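Local coordinates for iron transport multicopper oxidase FET3 (Saccharomyces cerevisiae, PDB 1ZPU), which oxidises ferrous to ferric iron with molecular oxygen, using four copper ions, supplying the permease of high-affinity iron uptake, and also oxidises cuprous copper, at residues S58-G63 / W103-T108; P393-G398 / H462-W467. All coordinates share one frame; numbering follows the deposited sequence.

Contact 1: residues S58-G63 / W103-T108; sequences SMHFHG and WYHSHT. With CU1 (copper (I) ion), chain B; CU1 (copper (I) ion), chain C; CU1 (copper (I) ion), chain D.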
loop_
_atom_site.group_PDB
_atom_site.type_symbol
_atom_site.label_atom_id
_atom_site.label_comp_id
_atom_site.label_asym_id
_atom_site.label_seq_id
_atom_site.Cartn_x
_atom_site.Cartn_y
_atom_site.Cartn_z
ATOM N N SER A 58 9.549 7.400 -8.797
ATOM C CA SER A 58 9.355 6.010 -9.160
ATOM C C SER A 58 7.868 5.827 -9.239
ATOM O O SER A 58 7.127 6.717 -8.826
ATOM C CB SER A 58 9.920 5.098 -8.091
ATOM O OG SER A 58 9.463 5.507 -6.821
ATOM N N MET A 59 7.427 4.687 -9.770
ATOM C CA MET A 59 6.006 4.354 -9.797
ATOM C C MET A 59 5.850 2.888 -9.532
ATOM O O MET A 59 6.498 2.065 -10.178
ATOM C CB MET A 59 5.387 4.692 -11.152
ATOM C CG MET A 59 3.870 4.550 -11.209
ATOM S SD MET A 59 3.124 5.683 -12.408
ATOM C CE MET A 59 3.895 5.090 -13.899
ATOM N N HIS A 60 4.988 2.573 -8.572
ATOM C CA HIS A 60 4.711 1.207 -8.184
ATOM C C HIS A 60 3.257 0.905 -8.478
ATOM O O HIS A 60 2.395 1.730 -8.222
ATOM C CB HIS A 60 4.982 1.037 -6.698
ATOM C CG HIS A 60 4.403 -0.218 -6.114
ATOM N ND1 HIS A 60 4.629 -1.464 -6.655
ATOM C CD2 HIS A 60 3.634 -0.419 -5.022
ATOM C CE1 HIS A 60 4.006 -2.376 -5.935
ATOM N NE2 HIS A 60 3.401 -1.769 -4.935
ATOM N N PHE A 61 2.984 -0.282 -9.006
ATOM C CA PHE A 61 1.623 -0.696 -9.312
ATOM C C PHE A 61 1.135 -1.698 -8.276
ATOM O O PHE A 61 1.457 -2.883 -8.329
ATOM C CB PHE A 61 1.547 -1.198 -10.745
ATOM C CG PHE A 61 2.152 -0.241 -11.714
ATOM C CD1 PHE A 61 3.535 -0.279 -11.985
ATOM C CD2 PHE A 61 1.377 0.753 -12.300
ATOM C CE1 PHE A 61 4.113 0.634 -12.843
ATOM C CE2 PHE A 61 1.957 1.677 -13.166
ATOM C CZ PHE A 61 3.322 1.614 -13.439
ATOM N N HIS A 62 0.370 -1.179 -7.323
ATOM C CA HIS A 62 0.055 -1.866 -6.084
ATOM C C HIS A 62 -0.813 -3.076 -6.314
ATOM O O HIS A 62 -1.957 -2.955 -6.765
ATOM C CB HIS A 62 -0.670 -0.915 -5.136
ATOM C CG HIS A 62 -0.894 -1.490 -3.776
ATOM N ND1 HIS A 62 -0.311 -0.966 -2.646
ATOM C CD2 HIS A 62 -1.626 -2.556 -3.368
ATOM C CE1 HIS A 62 -0.678 -1.681 -1.598
ATOM N NE2 HIS A 62 -1.470 -2.655 -2.008
ATOM N N GLY A 63 -0.281 -4.244 -5.974
ATOM C CA GLY A 63 -1.081 -5.463 -5.976
ATOM C C GLY A 63 -0.738 -6.374 -7.129
ATOM O O GLY A 63 -0.971 -7.577 -7.065
ATOM N N TRP A 103 -4.288 -0.010 -7.720
ATOM C CA TRP A 103 -3.882 1.369 -7.921
ATOM C C TRP A 103 -2.376 1.491 -8.107
ATOM O O TRP A 103 -1.608 0.554 -7.850
ATOM C CB TRP A 103 -4.358 2.275 -6.781
ATOM C CG TRP A 103 -3.831 1.955 -5.396
ATOM C CD1 TRP A 103 -3.985 0.790 -4.719
ATOM C CD2 TRP A 103 -3.134 2.842 -4.507
ATOM N NE1 TRP A 103 -3.399 0.873 -3.488
ATOM C CE2 TRP A 103 -2.870 2.124 -3.326
ATOM C CE3 TRP A 103 -2.700 4.166 -4.599
ATOM C CZ2 TRP A 103 -2.189 2.678 -2.245
ATOM C CZ3 TRP A 103 -2.025 4.724 -3.522
ATOM C CH2 TRP A 103 -1.775 3.981 -2.360
ATOM N N TYR A 104 -1.960 2.656 -8.579
ATOM C CA TYR A 104 -0.561 2.934 -8.737
ATOM C C TYR A 104 -0.205 4.186 -7.957
ATOM O O TYR A 104 -0.998 5.119 -7.863
ATOM C CB TYR A 104 -0.243 3.098 -10.217
ATOM C CG TYR A 104 -0.791 4.345 -10.860
ATOM C CD1 TYR A 104 -0.042 5.514 -10.889
ATOM C CD2 TYR A 104 -2.044 4.346 -11.475
ATOM C CE1 TYR A 104 -0.528 6.655 -11.496
ATOM C CE2 TYR A 104 -2.545 5.494 -12.089
ATOM C CZ TYR A 104 -1.778 6.647 -12.096
ATOM O OH TYR A 104 -2.243 7.792 -12.709
ATOM N N HIS A 105 0.989 4.202 -7.385
ATOM C CA HIS A 105 1.473 5.366 -6.660
ATOM C C HIS A 105 2.980 5.466 -6.770
ATOM O O HIS A 105 3.653 4.465 -7.016
ATOM C CB HIS A 105 1.062 5.309 -5.179
ATOM C CG HIS A 105 1.523 4.080 -4.452
ATOM N ND1 HIS A 105 2.784 3.963 -3.901
ATOM C CD2 HIS A 105 0.880 2.922 -4.159
ATOM C CE1 HIS A 105 2.900 2.781 -3.318
ATOM N NE2 HIS A 105 1.759 2.132 -3.459
ATOM N N SER A 106 3.503 6.672 -6.594
ATOM C CA SER A 106 4.938 6.869 -6.474
ATOM C C SER A 106 5.436 6.085 -5.280
ATOM O O SER A 106 4.754 6.003 -4.263
ATOM C CB SER A 106 5.243 8.352 -6.275
ATOM O OG SER A 106 6.586 8.561 -5.881
ATOM N N HIS A 107 6.616 5.496 -5.395
ATOM C CA HIS A 107 7.205 4.801 -4.252
ATOM C C HIS A 107 8.453 5.521 -3.713
ATOM O O HIS A 107 9.253 4.917 -2.994
ATOM C CB HIS A 107 7.519 3.342 -4.602
ATOM C CG HIS A 107 7.232 2.385 -3.487
ATOM N ND1 HIS A 107 8.079 2.215 -2.415
ATOM C CD2 HIS A 107 6.183 1.554 -3.273
ATOM C CE1 HIS A 107 7.567 1.318 -1.591
ATOM N NE2 HIS A 107 6.413 0.908 -2.085
ATOM N N THR A 108 8.618 6.802 -4.058
ATOM C CA THR A 108 9.715 7.580 -3.517
ATOM C C THR A 108 9.327 8.067 -2.115
ATOM O O THR A 108 8.678 7.317 -1.392
ATOM C CB THR A 108 10.218 8.644 -4.510
ATOM O OG1 THR A 108 10.629 7.976 -5.709
ATOM C CG2 THR A 108 11.424 9.382 -3.963
HETATM CU CU CU1 B . 0.927 0.527 -2.458
HETATM CU CU CU1 C . 2.469 -3.064 -3.607
HETATM CU CU CU1 D . 5.690 -0.855 -1.225
#
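Ser-58, His-60 and His-62 bury the most surface against 103-108. His-60 and His-105 form an antiparallel hydrogen-bonded pair: His-60 N gives to His-105 O at 2.8 Å and His-105 N returns the bond to His-60 O at 3.0 Å. The His-60 ring lies beside that of His-105 and turns its edge toward the His-105 face, planes at 80°. With CG anti to the backbone N (chi1 165°), it reaches the type 2 copper through NE2 at 2.1 Å, while ND1, on the other side of CE1, is hydrogen-bonded to Asp-73 O. In His-62 the nitrogens swap roles: ND1 binds a type 3 copper at 1.9 Å, held also by His-105 NE2 at 2.1 Å, and NE2 is hydrogen-bonded to Asp-437 OD2 and Thr-438 OG1. One face of its ring forms an offset stack on the five-membered ring of Trp-103, planes at 22°. Beyond the strands, Ser-58 OG and Thr-108 OG1 hydrogen-bond at 2.9 Å. Ser-58 OG also accepts a weak bond from His-107 N, and His-107 NE2 binds the third copper. His-X-His pairs on and just beyond neighbouring cupredoxin strands are characteristic of the multicopper oxidase trinuclear cluster.

Contact 2: residues P393-G398 / H462-W467; sequences PFHLHG and HCHIEW. With CU1 (copper (I) ion), chain C; CU1 (copper (I) ion), chain D; CU1 (copper (I) ion), chain E; CU1 (copper (I) ion), chain B.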
loop_
_atom_site.group_PDB
_atom_site.type_symbol
_atom_site.label_atom_id
_atom_site.label_comp_id
_atom_site.label_asym_id
_atom_site.label_seq_id
_atom_site.Cartn_x
_atom_site.Cartn_y
_atom_site.Cartn_z
ATOM N N PRO A 393 -1.115 -0.871 8.763
ATOM C CA PRO A 393 -1.458 -1.712 7.640
ATOM C C PRO A 393 -0.186 -2.159 6.894
ATOM O O PRO A 393 0.460 -1.365 6.224
ATOM C CB PRO A 393 -2.315 -0.786 6.789
ATOM C CG PRO A 393 -1.830 0.600 7.120
ATOM C CD PRO A 393 -0.997 0.538 8.365
ATOM N N PHE A 394 0.182 -3.417 7.037
ATOM C CA PHE A 394 1.336 -3.933 6.339
ATOM C C PHE A 394 0.936 -4.503 5.005
ATOM O O PHE A 394 -0.126 -5.109 4.866
ATOM C CB PHE A 394 2.082 -4.968 7.177
ATOM C CG PHE A 394 2.768 -4.378 8.364
ATOM C CD1 PHE A 394 2.135 -4.332 9.596
ATOM C CD2 PHE A 394 4.035 -3.819 8.240
ATOM C CE1 PHE A 394 2.761 -3.754 10.691
ATOM C CE2 PHE A 394 4.666 -3.244 9.347
ATOM C CZ PHE A 394 4.023 -3.223 10.572
ATOM N N HIS A 395 1.802 -4.287 4.023
ATOM C CA HIS A 395 1.534 -4.695 2.676
ATOM C C HIS A 395 2.716 -5.497 2.134
ATOM O O HIS A 395 3.883 -5.213 2.467
ATOM C CB HIS A 395 1.204 -3.476 1.817
ATOM C CG HIS A 395 1.354 -3.715 0.348
ATOM N ND1 HIS A 395 0.561 -4.602 -0.348
ATOM C CD2 HIS A 395 2.232 -3.209 -0.548
ATOM C CE1 HIS A 395 0.935 -4.620 -1.611
ATOM N NE2 HIS A 395 1.946 -3.784 -1.759
ATOM N N LEU A 396 2.396 -6.509 1.318
ATOM C CA LEU A 396 3.388 -7.404 0.753
ATOM C C LEU A 396 3.370 -7.352 -0.759
ATOM O O LEU A 396 2.346 -7.643 -1.376
ATOM C CB LEU A 396 3.139 -8.837 1.222
ATOM C CG LEU A 396 4.025 -9.973 0.676
ATOM C CD1 LEU A 396 5.492 -9.874 1.139
ATOM C CD2 LEU A 396 3.419 -11.327 1.058
ATOM N N HIS A 397 4.503 -6.988 -1.358
ATOM C CA HIS A 397 4.630 -6.953 -2.816
ATOM C C HIS A 397 4.668 -8.374 -3.376
ATOM O O HIS A 397 5.094 -9.303 -2.682
ATOM C CB HIS A 397 5.897 -6.228 -3.226
ATOM C CG HIS A 397 5.840 -4.745 -3.046
ATOM N ND1 HIS A 397 6.140 -3.865 -4.062
ATOM C CD2 HIS A 397 5.537 -3.984 -1.967
ATOM C CE1 HIS A 397 6.023 -2.629 -3.615
ATOM N NE2 HIS A 397 5.657 -2.672 -2.347
ATOM N N GLY A 398 4.198 -8.540 -4.615
ATOM C CA GLY A 398 4.327 -9.803 -5.345
ATOM C C GLY A 398 3.369 -10.939 -5.004
ATOM O O GLY A 398 3.353 -11.957 -5.691
ATOM N N HIS A 462 6.336 -4.075 4.108
ATOM C CA HIS A 462 6.404 -2.866 4.917
ATOM C C HIS A 462 5.053 -2.348 5.338
ATOM O O HIS A 462 4.020 -2.745 4.794
ATOM C CB HIS A 462 7.097 -1.757 4.136
ATOM C CG HIS A 462 6.331 -1.306 2.936
ATOM N ND1 HIS A 462 5.422 -0.270 2.979
ATOM C CD2 HIS A 462 6.331 -1.756 1.660
ATOM C CE1 HIS A 462 4.887 -0.109 1.781
ATOM N NE2 HIS A 462 5.418 -1.000 0.963
ATOM N N CYS A 463 5.082 -1.419 6.285
ATOM C CA CYS A 463 3.916 -0.637 6.635
ATOM C C CYS A 463 3.642 0.397 5.545
ATOM O O CYS A 463 4.546 1.085 5.061
ATOM C CB CYS A 463 4.138 0.047 7.971
ATOM S SG CYS A 463 2.710 0.953 8.532
ATOM N N HIS A 464 2.385 0.504 5.153
ATOM C CA HIS A 464 1.999 1.403 4.082
ATOM C C HIS A 464 1.686 2.826 4.562
ATOM O O HIS A 464 1.271 3.668 3.772
ATOM C CB HIS A 464 0.835 0.825 3.299
ATOM C CG HIS A 464 0.887 1.156 1.847
ATOM N ND1 HIS A 464 0.637 2.424 1.364
ATOM C CD2 HIS A 464 1.188 0.392 0.768
ATOM C CE1 HIS A 464 0.775 2.422 0.047
ATOM N NE2 HIS A 464 1.103 1.199 -0.340
ATOM N N ILE A 465 1.889 3.098 5.845
ATOM C CA ILE A 465 1.778 4.449 6.338
ATOM C C ILE A 465 3.070 5.133 5.973
ATOM O O ILE A 465 4.133 4.777 6.474
ATOM C CB ILE A 465 1.587 4.508 7.859
ATOM C CG1 ILE A 465 0.161 4.081 8.244
ATOM C CG2 ILE A 465 1.909 5.933 8.383
ATOM C CD1 ILE A 465 -0.030 3.824 9.732
ATOM N N GLU A 466 2.971 6.121 5.098
ATOM C CA GLU A 466 4.134 6.751 4.510
ATOM C C GLU A 466 5.162 7.229 5.527
ATOM O O GLU A 466 6.376 7.097 5.313
ATOM C CB GLU A 466 3.668 7.879 3.605
ATOM C CG GLU A 466 3.297 7.372 2.212
ATOM C CD GLU A 466 4.540 7.036 1.369
ATOM O OE1 GLU A 466 5.266 7.998 0.982
ATOM O OE2 GLU A 466 4.784 5.821 1.106
ATOM N N TRP A 467 4.672 7.770 6.640
ATOM C CA TRP A 467 5.540 8.231 7.713
ATOM C C TRP A 467 6.347 7.084 8.313
ATOM O O TRP A 467 7.528 7.244 8.607
ATOM C CB TRP A 467 4.718 8.936 8.786
ATOM C CG TRP A 467 3.761 9.957 8.213
ATOM C CD1 TRP A 467 2.395 9.926 8.274
ATOM C CD2 TRP A 467 4.108 11.159 7.494
ATOM N NE1 TRP A 467 1.874 11.040 7.646
ATOM C CE2 TRP A 467 2.900 11.804 7.154
ATOM C CE3 TRP A 467 5.321 11.746 7.111
ATOM C CZ2 TRP A 467 2.864 13.005 6.449
ATOM C CZ3 TRP A 467 5.293 12.936 6.406
ATOM C CH2 TRP A 467 4.066 13.557 6.079
HETATM CU CU CU1 C . 2.469 -3.064 -3.607
HETATM CU CU CU1 D . 5.690 -0.855 -1.225
HETATM CU CU CU1 E . 2.859 1.741 10.573
HETATM CU CU CU1 B . 0.927 0.527 -2.458
#
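Phe-394 and Cys-463 form an antiparallel non-hydrogen-bonded pair, CA atoms 4.2 Å apart, where the His-X-His sequence at the end of one cupredoxin strand meets the His-Cys-His motif of multicopper oxidases. Cys-463 CB packs on Phe-394 CE2 at 3.6 Å. SG, anti to the backbone N (chi1 -176°), reaches the type 1 copper at 2.2 Å, a site completed by His-392 and His-468. The same sulfur lies 4.9 Å from the Phe-394 ring centroid in a sulfur-aromatic contact, accepts a hydrogen bond from Ile-465 N at 3.5 Å and touches Pro-393 CD, which also packs on Ile-465 CD1. On the opposite face of the sheet, His-395 and His-462 form a hydrogen-bonded pair, His-395 N giving to His-462 O at 2.8 Å, and the edge of the His-395 ring turns toward the His-462 face, planes at 86°. His-462 and His-397 put NE2 on one type 3 copper, while His-464 binds the other. In sequence, Cys-463 lies between His-462 and His-464, consistent with the family's electron route from type 1 copper to the cluster. The His-462 ring is also tied to the Cys-463 backbone: ND1 gives to Cys-463 O at 2.6 Å, from above the carbonyl plane.

How the contacts relate
Following the chain from the N terminus, the first segment met is 58-63, and contact 1 closes a 39-residue excursion when 103-108 returns beside it, within the first plastocyanin-like domain. The chain then runs through the second such domain before reaching 393-398, and contact 2 closes a longer, 63-residue excursion in the third. The contacts are therefore in series, neither nested nor crossing. In space their centres lie about 12 Å apart, and three coppers belong to both. His-60 and His-395 share the type 2 ion, while each type 3 ion takes ligands from both contacts. The His-62 ring also stacks on His-395. The metal cluster thus joins the first domain to the third, with the type 1 copper on the contact 2 side alone.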